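C2 toxin component I (Clostridium botulinum, PDB 2J3X) acts as the enzymatic component of the binary C2 toxin, an ADP-ribosyltransferase that modifies actin in target cells. Local coordinates at residues 13-16 with 17-21; 22-25 with 26-30; 112-115 with 116-119; 323-326 with 327-330; 334-337 with 338-341. The protein carries 2 engineered substitutions. All coordinates share one frame; numbering follows the deposited sequence. Where two conformers were deposited one is given.

Contact 1: residues 13-16 with 17-21; sequences KPES and EAKEW. Engineered in segment 17-21: Glu-20 (natural residue Lys). With SO4 (sulfate ion), chain N; SO4 (sulfate ion), chain T.
Glu-17 folds back over Pro-14, its OE2 resting 3.4 Å from Pro-14 CG, while its own backbone N donates to Pro-14 O at 3.0 Å. That carbonyl also takes a weak bond from Ala-18 N. Lys-19 N meets Glu-15 O at 2.8 Å, Glu-20 N donates to Ser-16 O, and the i to i+4 ladder is under way. Pro-14 stands at the N-cap of helix 15-30, and a sulfate, probably from the crystallisation liquor, sits at the helix start. One of its oxygens, O2, takes two bonds from Ser-16: from N at 2.9 Å and from OG at 2.7 Å. The hydroxyl reaches it because chi1 of 64° sets OG between N and the carbonyl carbon. The polar head of Glu-15 is shared: OE1 is held by Asn-152 ND2, while OE2 forms a salt bridge with Lys-19 NZ at 3.0 Å, though the lysine tip is less surely placed. Engineered Glu-20 lays its CG against Ser-16 O at 3.4 Å. The next residue, Trp-21, donates through NE1, in the ring plane, to O3 of a second sulfate at 2.9 Å, and Phe-10 meets its ring.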
# COMPACT_ATOMS: atom_id res chain seq x y z
N LYS A 13 -18.51 22.25 -15.57
CA LYS A 13 -19.62 23.08 -15.08
C LYS A 13 -19.07 24.30 -14.36
O LYS A 13 -17.91 24.28 -13.90
CB LYS A 13 -20.52 22.29 -14.12
CG LYS A 13 -21.23 21.11 -14.82
CD LYS A 13 -22.19 20.49 -13.81
CE LYS A 13 -23.09 19.36 -14.34
NZ LYS A 13 -23.73 18.46 -13.23
N PRO A 14 -19.89 25.35 -14.19
CA PRO A 14 -19.36 26.51 -13.49
C PRO A 14 -18.84 26.18 -12.08
O PRO A 14 -19.50 25.45 -11.32
CB PRO A 14 -20.57 27.44 -13.41
CG PRO A 14 -21.38 27.09 -14.69
CD PRO A 14 -21.27 25.56 -14.70
N GLU A 15 -17.69 26.72 -11.71
CA GLU A 15 -17.15 26.49 -10.36
C GLU A 15 -18.12 26.89 -9.25
O GLU A 15 -18.17 26.26 -8.20
CB GLU A 15 -15.77 27.20 -10.19
CG GLU A 15 -15.29 27.53 -8.78
CD GLU A 15 -15.00 26.33 -7.85
OE1 GLU A 15 -15.07 25.14 -8.25
OE2 GLU A 15 -14.73 26.58 -6.65
N SER A 16 -18.90 27.94 -9.46
CA SER A 16 -19.86 28.38 -8.46
C SER A 16 -20.90 27.30 -8.14
O SER A 16 -21.40 27.20 -7.00
CB SER A 16 -20.59 29.65 -8.93
OG SER A 16 -21.38 29.40 -10.09
N GLU A 17 -21.25 26.51 -9.15
CA GLU A 17 -22.19 25.45 -8.91
C GLU A 17 -21.57 24.29 -8.12
O GLU A 17 -22.23 23.74 -7.23
CB GLU A 17 -22.74 24.93 -10.21
CG GLU A 17 -23.66 26.00 -10.93
CD GLU A 17 -24.03 25.58 -12.35
OE1 GLU A 17 -24.03 24.37 -12.67
OE2 GLU A 17 -24.33 26.48 -13.19
N ALA A 18 -20.34 23.93 -8.42
CA ALA A 18 -19.64 22.93 -7.57
C ALA A 18 -19.50 23.47 -6.17
O ALA A 18 -19.70 22.74 -5.19
CB ALA A 18 -18.22 22.69 -8.12
N LYS A 19 -19.16 24.77 -6.05
CA LYS A 19 -18.91 25.32 -4.72
C LYS A 19 -20.20 25.28 -3.88
O LYS A 19 -20.16 24.88 -2.71
CB LYS A 19 -18.40 26.76 -4.82
CG LYS A 19 -17.94 27.26 -3.46
CD LYS A 19 -17.49 28.68 -3.55
CE LYS A 19 -16.07 28.77 -3.08
NZ LYS A 19 -15.28 28.12 -4.17
N GLU A 20 -21.33 25.67 -4.47
CA GLU A 20 -22.54 25.74 -3.65
C GLU A 20 -23.05 24.33 -3.29
O GLU A 20 -23.60 24.12 -2.19
CB GLU A 20 -23.62 26.60 -4.32
CG GLU A 20 -24.21 26.00 -5.55
CD GLU A 20 -24.87 27.06 -6.45
OE1 GLU A 20 -25.14 28.15 -5.98
OE2 GLU A 20 -25.15 26.74 -7.62
N TRP A 21 -22.82 23.38 -4.19
CA TRP A 21 -23.11 21.95 -3.89
C TRP A 21 -22.25 21.52 -2.72
O TRP A 21 -22.73 20.91 -1.77
CB TRP A 21 -22.77 21.09 -5.12
CG TRP A 21 -23.09 19.62 -4.96
CD1 TRP A 21 -24.26 18.98 -5.24
CD2 TRP A 21 -22.19 18.62 -4.45
NE1 TRP A 21 -24.13 17.61 -4.96
CE2 TRP A 21 -22.86 17.39 -4.48
CE3 TRP A 21 -20.84 18.64 -4.07
CZ2 TRP A 21 -22.25 16.18 -4.05
CZ3 TRP A 21 -20.23 17.45 -3.65
CH2 TRP A 21 -20.94 16.23 -3.65
S SO4 N . -18.13 30.51 -12.38
O1 SO4 N . -18.71 31.74 -12.90
O2 SO4 N . -19.21 29.98 -11.56
O3 SO4 N . -17.77 29.66 -13.53
O4 SO4 N . -16.97 30.84 -11.59
S SO4 T . -26.37 14.48 -3.68
O1 SO4 T . -27.23 15.29 -2.82
O2 SO4 T . -27.16 13.35 -4.15
O3 SO4 T . -25.93 15.29 -4.83
O4 SO4 T . -25.22 13.96 -2.93

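Contact 2: residues 22-25 with 26-30; sequences GKEE and EKRWF
Lys-23 and Glu-26, three residues apart on helix 15-30, are joined by a salt bridge in which NZ of Lys-23 meets OE1 of Glu-26 at 2.8 Å, on the syn lone pair. The lysine, on the exposed side, bends at chi2 and chi3 to come round to the carboxylate, and NZ has a second partner in Asn-178 OD1. The tight side of the helix is formed by Gly-22, Glu-25 and Trp-29. Glu-26 lays CG against Gly-22 O at 3.1 Å; Glu-25 and Glu-26 touch Val-176 of strand 175-178, and Trp-29 packs on Val-41 of helix 35-42 while its NE1 is satisfied by Ala-88 O. The ordinary helical ladder runs through both sides, with Glu-26 N to Gly-22 O at 2.9 Å and Trp-29 N to Glu-25 O alike. Glu-24, Glu-25, Lys-27 and Arg-28 form a looser salt-bridge network. Glu-24 CG lies over one face of the Arg-28 guanidinium, 3.7 Å from its plane and offset toward the rim, and Arg-28 NE makes only a weak, bent bond to Glu-24 OE2 at 3.2 Å. Lys-27 NZ reaches the same oxygen weakly, and as that lysine has two conformers the bond is doubtful. Arg-28 NH1 forms a salt bridge with Glu-25 OE2 at 3.2 Å, donates to a water and pairs with a sulfate; Glu-25 OE1 is held by Tyr-174 OH. The long bonds around Arg-28 probably spread its charge over several partners, unlike the short Lys-23 to Glu-26 bridge.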
# COMPACT_ATOMS: atom_id res chain seq x y z
N GLY A 22 -20.95 21.81 -2.81
CA GLY A 22 -19.99 21.49 -1.71
C GLY A 22 -20.44 22.05 -0.39
O GLY A 22 -20.46 21.36 0.60
N LYS A 23 -20.80 23.32 -0.34
CA LYS A 23 -21.27 23.90 0.93
C LYS A 23 -22.51 23.19 1.48
O LYS A 23 -22.60 22.97 2.69
CB LYS A 23 -21.56 25.41 0.76
CG LYS A 23 -20.34 26.28 0.41
CD LYS A 23 -18.95 25.87 1.06
CE LYS A 23 -18.85 26.28 2.56
NZ LYS A 23 -17.57 25.85 3.18
N GLU A 24 -23.46 22.87 0.60
CA GLU A 24 -24.74 22.23 0.97
C GLU A 24 -24.42 20.82 1.51
O GLU A 24 -24.96 20.37 2.51
CB GLU A 24 -25.63 22.14 -0.27
CG GLU A 24 -26.98 21.49 -0.10
CD GLU A 24 -27.89 22.18 0.92
OE1 GLU A 24 -27.66 23.36 1.26
OE2 GLU A 24 -28.87 21.52 1.36
N GLU A 25 -23.47 20.16 0.86
CA GLU A 25 -23.18 18.79 1.24
C GLU A 25 -22.40 18.77 2.55
O GLU A 25 -22.62 17.87 3.37
CB GLU A 25 -22.36 18.15 0.10
CG GLU A 25 -23.20 17.78 -1.18
CD GLU A 25 -24.29 16.77 -0.92
OE1 GLU A 25 -24.05 15.85 -0.09
OE2 GLU A 25 -25.43 16.91 -1.46
N GLU A 26 -21.47 19.70 2.73
CA GLU A 26 -20.77 19.87 4.02
C GLU A 26 -21.76 20.16 5.18
O GLU A 26 -21.64 19.60 6.27
CB GLU A 26 -19.78 21.01 3.95
CG GLU A 26 -18.59 20.75 2.99
CD GLU A 26 -17.82 22.02 2.59
OE1 GLU A 26 -18.18 23.12 3.07
OE2 GLU A 26 -16.84 21.93 1.81
N LYS A 27 -22.75 21.00 4.91
CA LYS A 27 -23.77 21.35 5.90
C LYS A 27 -24.53 20.08 6.29
O LYS A 27 -24.74 19.80 7.47
CB LYS A 27 -24.72 22.43 5.33
CG LYS A 27 -26.10 22.54 5.97
CD LYS A 27 -27.00 23.46 5.07
CE LYS A 27 -28.48 23.36 5.40
NZ LYS A 27 -29.30 22.69 4.31
N ARG A 28 -24.96 19.30 5.28
CA ARG A 28 -25.69 18.05 5.53
C ARG A 28 -24.82 17.07 6.36
O ARG A 28 -25.32 16.44 7.31
CB ARG A 28 -26.15 17.37 4.24
CG ARG A 28 -27.21 18.22 3.48
CD ARG A 28 -27.55 17.62 2.12
NE ARG A 28 -28.62 18.37 1.46
CZ ARG A 28 -29.06 18.13 0.21
NH1 ARG A 28 -28.51 17.17 -0.56
NH2 ARG A 28 -30.04 18.86 -0.30
N TRP A 29 -23.54 16.95 5.96
CA TRP A 29 -22.64 16.04 6.65
C TRP A 29 -22.52 16.45 8.11
O TRP A 29 -22.62 15.59 9.01
CB TRP A 29 -21.28 16.11 5.98
CG TRP A 29 -20.24 15.11 6.47
CD1 TRP A 29 -20.45 13.91 7.10
CD2 TRP A 29 -18.83 15.24 6.27
NE1 TRP A 29 -19.20 13.29 7.35
CE2 TRP A 29 -18.21 14.10 6.86
CE3 TRP A 29 -18.03 16.26 5.74
CZ2 TRP A 29 -16.81 13.92 6.82
CZ3 TRP A 29 -16.61 16.11 5.74
CH2 TRP A 29 -16.04 14.92 6.27
N PHE A 30 -22.28 17.74 8.34
CA PHE A 30 -22.02 18.22 9.71
C PHE A 30 -23.24 18.02 10.63
O PHE A 30 -23.06 17.90 11.85
CB PHE A 30 -21.55 19.67 9.72
CG PHE A 30 -20.06 19.83 9.46
CD1 PHE A 30 -19.41 19.00 8.55
CD2 PHE A 30 -19.31 20.77 10.16
CE1 PHE A 30 -18.03 19.14 8.28
CE2 PHE A 30 -17.92 20.89 9.93
CZ PHE A 30 -17.30 20.06 8.97
O HOH W 1 -26.79 14.89 0.24

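Contact 3: residues 112-115 with 116-119; sequences NFSI and RDVE. With SO4 (sulfate ion), chain O.
Ser-114 and Asp-117 clasp a bend in the loop that leads from strand 98-102 to helix 126-136. Ahead of the clasp, Asn-112 leans on Ile-333 and Asp-334 of helix 326-336, and Phe-113 lies on Val-132 and Gln-135 of helix 126-136, with Lys-131 in a cation-pi arrangement. Ser-114 then turns its side chain to the second segment: OG donates to Asp-117 OD1 at 2.8 Å, arriving on the syn side but 28° out of the carboxylate plane. A chi1 of 50° holds OG between N and the carbonyl carbon, so that it faces the aspartate. A water closes a second link, donating to Ser-114 O at 2.6 Å and to Asp-117 OD2 at 2.6 Å, so OD1 is tied to Ser-114 directly and OD2 through the water; OD2 takes a weak bond from Thr-128 OG1 as well. Asp-117 also belongs to a classic beta bulge, facing Asp-123 together with Val-118. At Ile-115 the side chain turns from the neighbouring segment to pack on Val-132, Ile-124 and Pro-161, and its backbone N donates to a sulfate, probably from the crystallisation liquor. Ile-115 N gives O2 a bond of 2.7 Å and Arg-116 N gives O3 one of 2.6 Å, two consecutive amides on one anion. Arg-116 CB backs O3 at 3.2 Å, while its guanidinium runs off to Asp-207 O, Glu-158 O and the ring of Tyr-208.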
# COMPACT_ATOMS: atom_id res chain seq x y z
N ASN A 112 9.10 7.17 -12.10
CA ASN A 112 10.20 8.02 -11.70
C ASN A 112 10.88 8.67 -12.89
O ASN A 112 11.88 9.35 -12.70
CB ASN A 112 11.23 7.21 -10.90
CG ASN A 112 10.61 6.59 -9.64
OD1 ASN A 112 9.87 7.25 -8.91
ND2 ASN A 112 10.95 5.33 -9.38
N PHE A 113 10.33 8.49 -14.08
CA PHE A 113 10.90 9.08 -15.31
C PHE A 113 10.03 10.25 -15.72
O PHE A 113 8.90 10.38 -15.25
CB PHE A 113 10.99 8.07 -16.47
CG PHE A 113 9.69 7.34 -16.73
CD1 PHE A 113 8.73 7.85 -17.59
CD2 PHE A 113 9.45 6.13 -16.10
CE1 PHE A 113 7.53 7.13 -17.79
CE2 PHE A 113 8.28 5.42 -16.31
CZ PHE A 113 7.34 5.91 -17.17
N SER A 114 10.54 11.08 -16.62
CA SER A 114 9.84 12.32 -16.95
C SER A 114 8.78 12.07 -18.01
O SER A 114 8.87 11.10 -18.81
CB SER A 114 10.83 13.38 -17.50
OG SER A 114 11.61 12.78 -18.52
N ILE A 115 7.76 12.92 -17.98
CA ILE A 115 6.60 12.71 -18.82
C ILE A 115 6.53 13.74 -19.96
O ILE A 115 6.32 13.36 -21.13
CB ILE A 115 5.32 12.79 -17.93
CG1 ILE A 115 5.24 11.62 -16.94
CG2 ILE A 115 4.09 12.91 -18.82
CD1 ILE A 115 5.31 10.33 -17.58
N ARG A 116 6.72 15.01 -19.64
CA ARG A 116 6.73 16.06 -20.67
C ARG A 116 8.17 16.20 -21.16
O ARG A 116 8.92 17.01 -20.62
CB ARG A 116 6.26 17.35 -20.08
CG ARG A 116 4.73 17.33 -19.72
CD ARG A 116 4.39 18.57 -18.95
NE ARG A 116 2.94 18.70 -18.72
CZ ARG A 116 2.41 19.34 -17.68
NH1 ARG A 116 3.21 19.89 -16.74
NH2 ARG A 116 1.08 19.43 -17.56
N ASP A 117 8.51 15.46 -22.21
CA ASP A 117 9.95 15.34 -22.63
C ASP A 117 10.33 16.22 -23.80
O ASP A 117 11.52 16.29 -24.18
CB ASP A 117 10.30 13.95 -23.12
CG ASP A 117 10.36 12.93 -22.04
OD1 ASP A 117 10.27 13.28 -20.87
OD2 ASP A 117 10.59 11.74 -22.40
N VAL A 118 9.36 16.87 -24.43
CA VAL A 118 9.68 17.47 -25.72
C VAL A 118 9.08 18.88 -25.81
O VAL A 118 8.21 19.23 -25.04
CB VAL A 118 9.30 16.56 -26.92
CG1 VAL A 118 9.99 15.21 -26.83
CG2 VAL A 118 7.80 16.39 -27.03
N GLU A 119 9.64 19.70 -26.70
CA GLU A 119 9.23 21.11 -26.86
C GLU A 119 9.31 21.84 -25.54
O GLU A 119 8.30 22.20 -24.94
CB GLU A 119 7.79 21.15 -27.38
CG GLU A 119 7.57 20.28 -28.64
CD GLU A 119 7.38 21.13 -29.91
OE1 GLU A 119 8.40 21.60 -30.47
OE2 GLU A 119 6.21 21.33 -30.33
S SO4 O . 8.02 15.91 -16.12
O1 SO4 O . 7.41 16.81 -15.17
O2 SO4 O . 7.57 14.55 -15.79
O3 SO4 O . 7.67 16.21 -17.50
O4 SO4 O . 9.51 15.95 -16.06
O HOH W 2 10.63 10.01 -20.45

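Contact 4: residues 323-326 with 327-330; sequences IADK and QKLN
Lys-328 crosses Asp-325 obliquely, touching it from CB to NZ. Its CB is 3.6 Å from Asp-325 O; CG then comes against the carboxylate carbon, Asp-325 CG, also at 3.6 Å. CD passes OD2 at 3.7 Å, CE runs a little wider of the same oxygen, and the bend at chi4 (64°) swings NZ back to form a salt bridge with Asp-325 OD2 at 3.1 Å. The ammonium reaches that oxygen from above the carboxylate plane, not within it. The lysine side chain also touches Phe-312 and Phe-314. The other carboxylate oxygen serves the backbone: Lys-328 N donates to Asp-325 OD1 at 3.2 Å with an N-H...O angle of 158°, again from above the plane, so one lysine holds both oxygens, through its main chain and through its tip. Asp-325 CG stands opposite the backbone N (chi1 -173°), which brings the carboxylate over the first turn. Behind it the carbonyl of Asp-325 takes Leu-329 N at 3.2 Å, and Lys-326 O takes Asn-330 N. On the apolar side, Ala-324 CB meets Leu-329 CD1 at 3.9 Å, both against Thr-417 of strand 414-426. Asp-325 joins strand 321-324 to helix 326-336 and supplies the classic aspartate N-cap, its carboxylate accepting from the first-turn amide of Lys-328, which gives Asp-325 O only a weak bond.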
# COMPACT_ATOMS: atom_id res chain seq x y z
N ILE A 323 15.10 14.28 10.66
CA ILE A 323 14.18 14.33 9.54
C ILE A 323 14.66 13.38 8.44
O ILE A 323 15.81 12.94 8.44
CB ILE A 323 14.06 15.72 8.89
CG1 ILE A 323 15.47 16.26 8.48
CG2 ILE A 323 13.18 16.68 9.75
CD1 ILE A 323 15.39 17.37 7.35
N ALA A 324 13.78 13.07 7.52
CA ALA A 324 14.17 12.24 6.38
C ALA A 324 15.25 12.92 5.54
O ALA A 324 15.20 14.15 5.27
CB ALA A 324 12.96 11.97 5.50
N ASP A 325 16.19 12.11 5.08
CA ASP A 325 17.18 12.53 4.10
C ASP A 325 16.59 12.25 2.73
O ASP A 325 16.61 11.13 2.27
CB ASP A 325 18.40 11.64 4.30
CG ASP A 325 19.57 12.07 3.47
OD1 ASP A 325 19.38 12.46 2.31
OD2 ASP A 325 20.70 11.96 4.01
N LYS A 326 16.04 13.27 2.11
CA LYS A 326 15.25 13.09 0.88
C LYS A 326 16.12 12.60 -0.27
O LYS A 326 15.64 11.87 -1.15
CB LYS A 326 14.52 14.39 0.49
CG LYS A 326 13.46 14.84 1.51
CD LYS A 326 12.81 16.17 1.11
CE LYS A 326 11.50 16.37 1.89
NZ LYS A 326 10.86 17.71 1.58
N GLN A 327 17.39 13.02 -0.29
CA GLN A 327 18.33 12.57 -1.34
C GLN A 327 18.47 11.06 -1.29
O GLN A 327 18.49 10.37 -2.33
CB GLN A 327 19.73 13.20 -1.16
CG GLN A 327 19.80 14.71 -1.40
CD GLN A 327 21.14 15.36 -0.94
OE1 GLN A 327 22.01 14.71 -0.31
NE2 GLN A 327 21.29 16.66 -1.22
N LYS A 328 18.60 10.52 -0.08
CA LYS A 328 18.75 9.07 0.03
C LYS A 328 17.45 8.36 -0.41
O LYS A 328 17.50 7.30 -1.05
CB LYS A 328 19.04 8.64 1.49
CG LYS A 328 20.48 8.89 1.93
CD LYS A 328 20.65 8.28 3.34
CE LYS A 328 22.14 8.24 3.76
NZ LYS A 328 22.70 9.63 3.89
N LEU A 329 16.30 8.90 -0.00
CA LEU A 329 15.03 8.29 -0.37
C LEU A 329 14.92 8.30 -1.89
O LEU A 329 14.56 7.30 -2.48
CB LEU A 329 13.87 9.07 0.23
CG LEU A 329 13.67 8.84 1.75
CD1 LEU A 329 12.64 9.86 2.28
CD2 LEU A 329 13.10 7.39 2.00
N ASN A 330 15.24 9.42 -2.53
CA ASN A 330 15.14 9.49 -4.00
C ASN A 330 16.08 8.55 -4.70
O ASN A 330 15.69 7.91 -5.71
CB ASN A 330 15.32 10.92 -4.54
CG ASN A 330 14.17 11.86 -4.11
OD1 ASN A 330 13.04 11.43 -3.88
ND2 ASN A 330 14.49 13.16 -3.99
O HOH W 3 22.10 13.23 1.71

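Contact 5: residues 334-337 with 338-341; sequences DKWT and GKEI. With SO4 (sulfate ion), chain R.
This is a turn contact where helix 326-336 ends and the chain swings into short strand 340-341, held by one backbone bond and by a lysine laid across an indole. Lys-339 N donates to Trp-336 O at 3.1 Å and closes a type II beta turn. Gly-338 occupies the third position with a phi of 98°, where it carries no CB to press on the Thr-337 carbonyl. Thr-337, the first residue out of helical angles, has its OG1 bonded to Ile-333 O in the last turn. Lys-339 bends at chi3 and chi4 and spreads its methylenes over one face of Trp-336: CD stands 3.8 Å from the centroid of the six-membered ring, a CH-pi contact, and CE lies 3.5 Å from CZ3. CD also presses on Lys-335 O at 3.2 Å. Lys-339 NZ is 5.3 Å from that centroid, at most a weak cation-pi attraction; it donates to O3 of a sulfate, probably from the crystallisation liquor, at 2.9 Å. Glu-340 N grips O1 of the same anion at 2.6 Å. Ile-341 CD1 comes to CZ3 of Trp-336 at 3.8 Å, the two side chains crossing near a right angle. The indole is stacked on Phe-332 and meets Phe-306 edge to face, and it touches Ile-403 of strand 397-411, the neighbour of strand 340-341 in the sheet.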
# COMPACT_ATOMS: atom_id res chain seq x y z
N ASP A 334 14.61 5.53 -6.93
CA ASP A 334 14.94 5.54 -8.37
C ASP A 334 15.67 4.27 -8.80
O ASP A 334 15.42 3.69 -9.89
CB ASP A 334 15.75 6.78 -8.73
CG ASP A 334 14.89 8.04 -8.75
OD1 ASP A 334 13.67 7.98 -8.45
OD2 ASP A 334 15.46 9.09 -9.05
N LYS A 335 16.57 3.81 -7.94
CA LYS A 335 17.30 2.59 -8.24
C LYS A 335 16.44 1.34 -8.20
O LYS A 335 16.53 0.45 -9.08
CB LYS A 335 18.49 2.42 -7.28
CG LYS A 335 19.21 1.11 -7.50
CD LYS A 335 20.43 1.02 -6.65
CE LYS A 335 21.01 -0.36 -6.83
NZ LYS A 335 22.26 -0.57 -5.98
N TRP A 336 15.59 1.23 -7.18
CA TRP A 336 14.99 -0.09 -6.88
C TRP A 336 13.62 -0.28 -7.47
O TRP A 336 13.13 -1.41 -7.56
CB TRP A 336 14.98 -0.37 -5.36
CG TRP A 336 16.40 -0.72 -4.89
CD1 TRP A 336 17.36 0.13 -4.41
CD2 TRP A 336 17.00 -2.00 -4.98
NE1 TRP A 336 18.54 -0.56 -4.19
CE2 TRP A 336 18.34 -1.87 -4.49
CE3 TRP A 336 16.54 -3.26 -5.37
CZ2 TRP A 336 19.20 -2.95 -4.44
CZ3 TRP A 336 17.39 -4.34 -5.30
CH2 TRP A 336 18.73 -4.17 -4.87
N THR A 337 12.97 0.82 -7.86
CA THR A 337 11.69 0.64 -8.53
C THR A 337 11.98 -0.16 -9.79
O THR A 337 12.83 0.23 -10.62
CB THR A 337 11.05 2.01 -8.87
OG1 THR A 337 10.84 2.74 -7.66
CG2 THR A 337 9.65 1.79 -9.53
N GLY A 338 11.28 -1.28 -9.98
CA GLY A 338 11.45 -2.03 -11.21
C GLY A 338 12.40 -3.21 -11.10
O GLY A 338 12.46 -4.05 -12.01
N LYS A 339 13.14 -3.30 -10.00
CA LYS A 339 14.09 -4.38 -9.81
C LYS A 339 13.43 -5.61 -9.22
O LYS A 339 12.39 -5.52 -8.58
CB LYS A 339 15.21 -3.94 -8.86
CG LYS A 339 16.13 -2.90 -9.49
CD LYS A 339 17.39 -2.60 -8.65
CE LYS A 339 18.41 -3.75 -8.63
NZ LYS A 339 18.98 -4.02 -10.01
N GLU A 340 14.09 -6.74 -9.44
CA GLU A 340 13.64 -8.05 -9.00
C GLU A 340 14.34 -8.45 -7.70
O GLU A 340 15.49 -8.06 -7.46
CB GLU A 340 13.95 -9.07 -10.07
CG GLU A 340 13.16 -8.76 -11.30
CD GLU A 340 13.24 -9.80 -12.39
OE1 GLU A 340 13.96 -10.83 -12.23
OE2 GLU A 340 12.55 -9.56 -13.41
N ILE A 341 13.64 -9.20 -6.86
CA ILE A 341 14.13 -9.60 -5.54
C ILE A 341 13.97 -11.11 -5.48
O ILE A 341 12.91 -11.65 -5.73
CB ILE A 341 13.32 -8.93 -4.38
CG1 ILE A 341 13.44 -7.41 -4.45
CG2 ILE A 341 13.78 -9.43 -3.00
CD1 ILE A 341 14.88 -6.90 -4.20
S SO4 R . 16.79 -6.59 -11.94
O1 SO4 R . 16.43 -6.53 -10.53
O2 SO4 R . 15.73 -6.05 -12.79
O3 SO4 R . 18.02 -5.82 -12.12
O4 SO4 R . 17.03 -7.98 -12.34

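In the fold
All five contacts are local, and they follow one another along the chain, contact 3 in the first of two ADP-ribosyltransferase-type regions and contacts 4 and 5 in the second. Contacts 1 and 2 share helix 15-30, about 13 Å apart between centres: the first is a surface helix start, the second partly buried and richer in ion pairs. Contacts 4 and 5 are the two ends of helix 326-336, both at the surface, one capped by a carboxylate, the other closed by a turn with an aromatic ring. Contact 3 is partly buried loop, without helix or strand. It nevertheless touches contact 5, where Asn-112 ND2 and Thr-337 OG1, 3.1 Å apart, probably share a hydrogen bond. Sulfates meet backbone amides in contacts 1, 3 and 5.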